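Local coordinates for glucokinase (Thermus thermophilus, PDB 3VOV), which catalyses the ATP-dependent phosphorylation of hexose sugars as a zinc-containing hexokinase of the ROK family, at residues Y129-G137 against L177-A185; F103-A114 against A289-V297. All blocks are in the same frame, centred on the assembly; numbering follows the deposited sequence.

Interaction 1: residues Y129-G137 against L177-A185; sequences YLTVSTGIG and LEALAAGRA
Ile136 packs against helix 177-181 and the bend at Ala182. Its CG1 stands beside its own backbone N (chi1 -78°), and with chi2 extended the branch runs inward: CG1 settles against Ala182, while CD1 comes to 3.5 Å from the backbone N of Ala182 and also touches Ala181 CB and Leu177 CG. The other end of the same residue is held by polar contact. Glu178, with CG anti to its backbone N and an extended chain beyond, rests its CB against Ile136 CB and carries its carboxylate on to the Ile136 N-H, which OE1 takes at 2.8 Å through the anti lone pair. That oxygen is only 3.3 Å from Gly135 CA, and a CB on Gly135 would run into it. Further along the strand, Leu130 and Leu177 meet tip to tip, their CD2 methyls 3.9 Å apart, and Val132 turns CG1 onto the carbonyl oxygen of Ala181. Segment 129-137 holds the turn of the hairpin between strands 127-132 and 136-142, with parts of both strands, consistent with the second phosphate-binding hairpin of actin-like sugar kinases; the Ser133 N-H closes it on Gly135 O. At its tip two carbonyls meet the first turn of helix 183-194, just after the N-cap residue Ala182. Gly183 N reaches Ser133 O at 2.7 Å, nearly along the C=O axis but with a bent N-H (136°), and Arg184 N reaches Thr134 O at 3.0 Å. A CB on Gly183 would collide with Ser133 O. Outside these bonds, Thr134 CG2 presses on Arg184 CD at 3.3 Å, the two side chains crossing obliquely, before the arginine turns at chi3 and gives NH1 to the carbonyl oxygen of Tyr192 of the second subunit.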
# COMPACT_ATOMS: atom_id res chain seq x y z
N TYR B 129 10.26 -0.12 23.37
CA TYR B 129 11.26 0.87 23.02
C TYR B 129 11.67 0.74 21.55
O TYR B 129 11.89 -0.37 21.06
CB TYR B 129 12.48 0.63 23.90
CG TYR B 129 13.70 1.45 23.55
CD1 TYR B 129 13.80 2.74 23.98
CD2 TYR B 129 14.77 0.89 22.85
CE1 TYR B 129 14.92 3.52 23.70
CE2 TYR B 129 15.91 1.64 22.56
CZ TYR B 129 15.97 2.97 23.01
OH TYR B 129 17.08 3.76 22.78
N LEU B 130 11.76 1.87 20.86
CA LEU B 130 12.22 1.89 19.46
C LEU B 130 13.32 2.88 19.35
O LEU B 130 13.25 3.95 19.95
CB LEU B 130 11.07 2.32 18.54
CG LEU B 130 11.29 2.04 17.04
CD1 LEU B 130 11.01 0.57 16.77
CD2 LEU B 130 10.38 2.95 16.17
N THR B 131 14.39 2.51 18.66
CA THR B 131 15.47 3.45 18.42
C THR B 131 15.62 3.67 16.94
O THR B 131 15.84 2.72 16.19
CB THR B 131 16.83 2.99 19.09
OG1 THR B 131 17.90 3.80 18.60
CG2 THR B 131 17.10 1.54 18.81
N VAL B 132 15.51 4.94 16.53
CA VAL B 132 15.74 5.33 15.14
C VAL B 132 17.11 5.99 15.03
O VAL B 132 17.35 7.08 15.54
CB VAL B 132 14.60 6.29 14.63
CG1 VAL B 132 14.74 6.60 13.13
CG2 VAL B 132 13.25 5.65 14.89
N SER B 133 18.02 5.31 14.37
CA SER B 133 19.35 5.80 14.11
C SER B 133 19.66 5.46 12.64
O SER B 133 18.83 5.66 11.76
CB SER B 133 20.33 5.05 15.04
OG SER B 133 21.65 5.53 14.89
N THR B 134 20.86 4.98 12.39
CA THR B 134 21.27 4.52 11.09
C THR B 134 20.29 3.43 10.60
O THR B 134 19.83 3.48 9.45
CB THR B 134 22.72 3.95 11.18
OG1 THR B 134 23.65 5.06 11.28
CG2 THR B 134 23.05 3.25 9.93
N GLY B 135 20.00 2.47 11.49
CA GLY B 135 18.96 1.45 11.33
C GLY B 135 17.80 1.73 12.29
O GLY B 135 17.83 2.72 13.03
N ILE B 136 16.77 0.89 12.28
CA ILE B 136 15.76 0.97 13.32
C ILE B 136 15.81 -0.31 14.10
O ILE B 136 15.68 -1.37 13.54
CB ILE B 136 14.32 1.22 12.76
CG1 ILE B 136 14.18 2.70 12.38
CG2 ILE B 136 13.27 0.82 13.82
CD1 ILE B 136 12.91 3.10 11.65
N GLY B 137 15.98 -0.21 15.41
CA GLY B 137 15.84 -1.34 16.28
C GLY B 137 14.91 -1.06 17.44
O GLY B 137 14.34 0.03 17.56
N LEU B 177 9.60 -1.39 8.71
CA LEU B 177 9.73 -0.07 9.30
C LEU B 177 11.15 0.49 9.07
O LEU B 177 11.32 1.66 8.69
CB LEU B 177 9.39 -0.14 10.80
CG LEU B 177 9.56 1.13 11.63
CD1 LEU B 177 8.82 2.34 11.04
CD2 LEU B 177 9.10 0.86 13.11
N GLU B 178 12.17 -0.35 9.28
CA GLU B 178 13.55 0.12 9.07
C GLU B 178 13.74 0.67 7.67
O GLU B 178 14.32 1.75 7.46
CB GLU B 178 14.56 -1.03 9.27
CG GLU B 178 15.98 -0.56 8.96
CD GLU B 178 17.02 -1.51 9.54
OE1 GLU B 178 17.32 -1.37 10.73
OE2 GLU B 178 17.52 -2.40 8.80
N ALA B 179 13.28 -0.09 6.70
CA ALA B 179 13.53 0.26 5.31
C ALA B 179 12.70 1.51 4.88
O ALA B 179 12.92 2.08 3.79
CB ALA B 179 13.18 -0.92 4.43
N LEU B 180 11.75 1.91 5.73
CA LEU B 180 10.91 3.07 5.42
C LEU B 180 11.39 4.33 6.08
O LEU B 180 11.16 5.43 5.55
CB LEU B 180 9.47 2.82 5.90
CG LEU B 180 8.71 1.73 5.09
CD1 LEU B 180 7.40 1.40 5.85
CD2 LEU B 180 8.43 2.14 3.58
N ALA B 181 11.98 4.18 7.28
CA ALA B 181 12.11 5.32 8.20
C ALA B 181 13.44 5.44 8.93
O ALA B 181 13.66 6.42 9.68
CB ALA B 181 10.96 5.28 9.24
N ALA B 182 14.35 4.48 8.73
CA ALA B 182 15.65 4.60 9.40
C ALA B 182 16.44 5.78 8.80
O ALA B 182 16.15 6.24 7.70
CB ALA B 182 16.46 3.29 9.25
N GLY B 183 17.45 6.24 9.55
CA GLY B 183 18.49 7.12 9.03
C GLY B 183 18.94 6.82 7.64
O GLY B 183 18.88 7.68 6.79
N ARG B 184 19.37 5.59 7.38
CA ARG B 184 19.85 5.25 6.07
C ARG B 184 18.75 5.21 5.03
O ARG B 184 19.01 5.38 3.86
CB ARG B 184 20.59 3.91 6.07
CG ARG B 184 21.95 3.97 6.76
CD ARG B 184 22.63 2.62 6.75
NE ARG B 184 22.73 2.15 5.39
CZ ARG B 184 22.16 1.05 4.93
NH1 ARG B 184 22.33 0.71 3.66
NH2 ARG B 184 21.46 0.28 5.73
N ALA B 185 17.52 4.94 5.46
CA ALA B 185 16.39 4.99 4.52
C ALA B 185 16.11 6.45 4.08
O ALA B 185 15.88 6.72 2.90
CB ALA B 185 15.19 4.40 5.19

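Interaction 2: residues F103-A114 against A289-V297; sequences FLENDANAAALA and AALTAYLEV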
# COMPACT_ATOMS: atom_id res chain seq x y z
N PHE B 103 26.80 -12.21 30.64
CA PHE B 103 25.46 -12.22 30.07
C PHE B 103 25.40 -11.27 28.87
O PHE B 103 25.66 -10.07 29.00
CB PHE B 103 24.43 -11.83 31.16
CG PHE B 103 24.39 -12.80 32.34
CD1 PHE B 103 23.65 -13.98 32.25
CD2 PHE B 103 25.11 -12.54 33.51
CE1 PHE B 103 23.62 -14.89 33.33
CE2 PHE B 103 25.09 -13.43 34.60
CZ PHE B 103 24.33 -14.61 34.51
N LEU B 104 25.10 -11.81 27.70
CA LEU B 104 25.09 -11.05 26.45
C LEU B 104 23.72 -10.43 26.20
O LEU B 104 22.70 -11.03 26.54
CB LEU B 104 25.30 -12.01 25.29
CG LEU B 104 26.60 -12.78 25.18
CD1 LEU B 104 26.69 -13.30 23.74
CD2 LEU B 104 27.79 -11.91 25.49
N GLU B 105 23.69 -9.27 25.56
CA GLU B 105 22.42 -8.70 25.19
C GLU B 105 22.62 -7.86 23.94
O GLU B 105 23.70 -7.30 23.71
CB GLU B 105 21.84 -7.88 26.35
CG GLU B 105 20.40 -7.28 26.09
CD GLU B 105 19.39 -8.34 25.72
OE1 GLU B 105 19.31 -8.72 24.51
OE2 GLU B 105 18.66 -8.79 26.63
N ASN B 106 21.60 -7.83 23.09
CA ASN B 106 21.59 -6.97 21.91
C ASN B 106 21.52 -5.50 22.40
O ASN B 106 20.84 -5.20 23.39
CB ASN B 106 20.38 -7.37 21.06
CG ASN B 106 19.85 -6.25 20.24
OD1 ASN B 106 20.47 -5.87 19.23
ND2 ASN B 106 18.71 -5.72 20.63
N ASP B 107 22.22 -4.60 21.71
CA ASP B 107 22.31 -3.21 22.16
C ASP B 107 20.98 -2.47 22.27
O ASP B 107 20.79 -1.70 23.20
CB ASP B 107 23.29 -2.41 21.30
CG ASP B 107 22.86 -2.34 19.82
OD1 ASP B 107 22.00 -3.09 19.32
OD2 ASP B 107 23.38 -1.46 19.18
N ALA B 108 20.06 -2.72 21.33
CA ALA B 108 18.73 -2.11 21.36
C ALA B 108 17.87 -2.68 22.49
O ALA B 108 17.17 -1.91 23.20
CB ALA B 108 18.06 -2.26 19.98
N ASN B 109 17.93 -4.00 22.72
CA ASN B 109 17.27 -4.63 23.90
C ASN B 109 17.83 -4.01 25.20
O ASN B 109 17.08 -3.70 26.14
CB ASN B 109 17.51 -6.14 23.99
CG ASN B 109 16.71 -6.94 22.96
OD1 ASN B 109 15.80 -6.44 22.35
ND2 ASN B 109 17.09 -8.20 22.78
N ALA B 110 19.14 -3.90 25.26
CA ALA B 110 19.80 -3.26 26.41
C ALA B 110 19.35 -1.78 26.69
O ALA B 110 19.03 -1.43 27.84
CB ALA B 110 21.33 -3.37 26.23
N ALA B 111 19.32 -0.94 25.65
CA ALA B 111 18.79 0.40 25.82
C ALA B 111 17.34 0.35 26.30
O ALA B 111 16.94 1.12 27.18
CB ALA B 111 18.94 1.28 24.53
N ALA B 112 16.54 -0.56 25.73
CA ALA B 112 15.15 -0.68 26.16
C ALA B 112 15.03 -1.03 27.67
O ALA B 112 14.20 -0.45 28.40
CB ALA B 112 14.43 -1.78 25.31
N LEU B 113 15.82 -2.00 28.14
CA LEU B 113 15.86 -2.38 29.57
C LEU B 113 16.23 -1.18 30.46
O LEU B 113 15.63 -0.95 31.50
CB LEU B 113 16.84 -3.56 29.79
CG LEU B 113 16.95 -4.33 31.12
CD1 LEU B 113 15.58 -4.96 31.48
CD2 LEU B 113 18.08 -5.40 31.08
N ALA B 114 17.21 -0.40 30.02
CA ALA B 114 17.68 0.72 30.74
C ALA B 114 16.60 1.80 30.81
O ALA B 114 16.30 2.30 31.88
CB ALA B 114 19.01 1.26 30.11
N ALA B 289 23.28 -3.02 29.58
CA ALA B 289 24.20 -4.19 29.67
C ALA B 289 24.45 -4.53 31.15
O ALA B 289 24.45 -5.68 31.56
CB ALA B 289 25.51 -3.88 28.97
N ALA B 290 24.64 -3.50 31.94
CA ALA B 290 24.81 -3.74 33.36
C ALA B 290 23.54 -4.30 33.98
O ALA B 290 23.60 -5.25 34.74
CB ALA B 290 25.26 -2.44 34.08
N LEU B 291 22.39 -3.72 33.65
CA LEU B 291 21.14 -4.24 34.19
C LEU B 291 20.84 -5.66 33.79
O LEU B 291 20.25 -6.44 34.56
CB LEU B 291 19.97 -3.39 33.75
CG LEU B 291 19.69 -2.13 34.53
CD1 LEU B 291 18.83 -1.25 33.58
CD2 LEU B 291 18.92 -2.51 35.82
N THR B 292 21.24 -6.01 32.58
CA THR B 292 21.14 -7.42 32.15
C THR B 292 21.78 -8.35 33.16
O THR B 292 21.14 -9.28 33.65
CB THR B 292 21.72 -7.60 30.69
OG1 THR B 292 20.95 -6.79 29.81
CG2 THR B 292 21.66 -9.05 30.19
N ALA B 293 23.05 -8.10 33.48
CA ALA B 293 23.77 -8.96 34.44
C ALA B 293 23.15 -8.84 35.85
O ALA B 293 23.04 -9.82 36.60
CB ALA B 293 25.28 -8.56 34.48
N TYR B 294 22.78 -7.63 36.23
CA TYR B 294 22.25 -7.38 37.59
C TYR B 294 20.95 -8.18 37.84
O TYR B 294 20.78 -8.91 38.87
CB TYR B 294 22.01 -5.85 37.76
CG TYR B 294 21.48 -5.51 39.14
CD1 TYR B 294 20.11 -5.50 39.41
CD2 TYR B 294 22.37 -5.26 40.18
CE1 TYR B 294 19.63 -5.19 40.73
CE2 TYR B 294 21.92 -4.97 41.46
CZ TYR B 294 20.57 -4.92 41.73
OH TYR B 294 20.22 -4.64 43.03
N LEU B 295 20.02 -8.06 36.90
CA LEU B 295 18.76 -8.77 37.00
C LEU B 295 18.95 -10.29 36.83
O LEU B 295 18.26 -11.05 37.44
CB LEU B 295 17.73 -8.22 35.99
CG LEU B 295 17.41 -6.74 36.25
CD1 LEU B 295 16.64 -6.12 35.08
CD2 LEU B 295 16.64 -6.46 37.61
N GLU B 296 19.89 -10.74 36.01
CA GLU B 296 20.14 -12.17 35.96
C GLU B 296 20.61 -12.69 37.30
O GLU B 296 20.14 -13.71 37.76
CB GLU B 296 21.18 -12.53 34.90
CG GLU B 296 20.61 -12.56 33.53
CD GLU B 296 19.98 -13.93 33.21
OE1 GLU B 296 19.53 -14.08 32.06
OE2 GLU B 296 19.97 -14.84 34.09
N VAL B 297 21.56 -11.99 37.92
CA VAL B 297 22.12 -12.44 39.19
C VAL B 297 21.07 -12.38 40.30
O VAL B 297 20.92 -13.32 41.09
CB VAL B 297 23.34 -11.62 39.60
CG1 VAL B 297 23.72 -11.94 41.05
CG2 VAL B 297 24.50 -11.91 38.64
O HOH W 1 18.57 -8.27 29.08
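Phe103 receives Glu296 over one face of its ring: Glu296 CB sits 3.7 Å from the ring centroid, a CH-pi contact. These residues join strand 102-106, the edge strand within this chain of the first sheet of the actin-like fold, to the C-terminal helix 284-299; segments 107-114 and 289-297 run at 72° to each other. The glutamate chain bends at chi2 (-86°), which brings its carboxylate over the CD1-CE1 side of the same face, the two planes 11° apart. Ala293 and Val297 approach the ring obliquely. With an alanine at this position, a gap would probably open under Glu296 CB, and Ala293 and Val297 would lose an apolar neighbour. Leu113 sets CD2 against Leu291 CB and Thr292 OG1, the latter 3.4 Å away, while its CD1 meets Leu295 CD1 tip to tip. Glu105 bends at chi2, and OE1 takes two donors: its anti lone pair receives Asn106 N, while Asn109 ND2 comes from above the carboxylate plane at 2.9 Å. Glu105 OE2 is salt-bridged to Arg148. Thr292 OG1, hydrogen-bonded to Gly288 O, also accepts at 2.9 Å from a water that donates its other hydrogen to Glu105 OE2.

In the fold
The two contacts have centres 21 Å apart, on opposite sides of the chain's centre, yet they meet directly. Helix 107-118 of interaction 2 is followed in the chain by strand 127-132 of interaction 1, and Tyr129 lies against that helix, its CB 3.4 Å from Ala112 CB and its OH 3.6 Å from Ala111 CB. Interaction 1 is close to the zinc site: helix 177-181 follows directly on the ligand Cys176, and the Glu178 side chain comes within about 3 Å of that of His159 and about 5 Å of the zinc ion. Interaction 2 lies away from the metal and joins the C-terminal helix to strand 102-106 and helix 107-118.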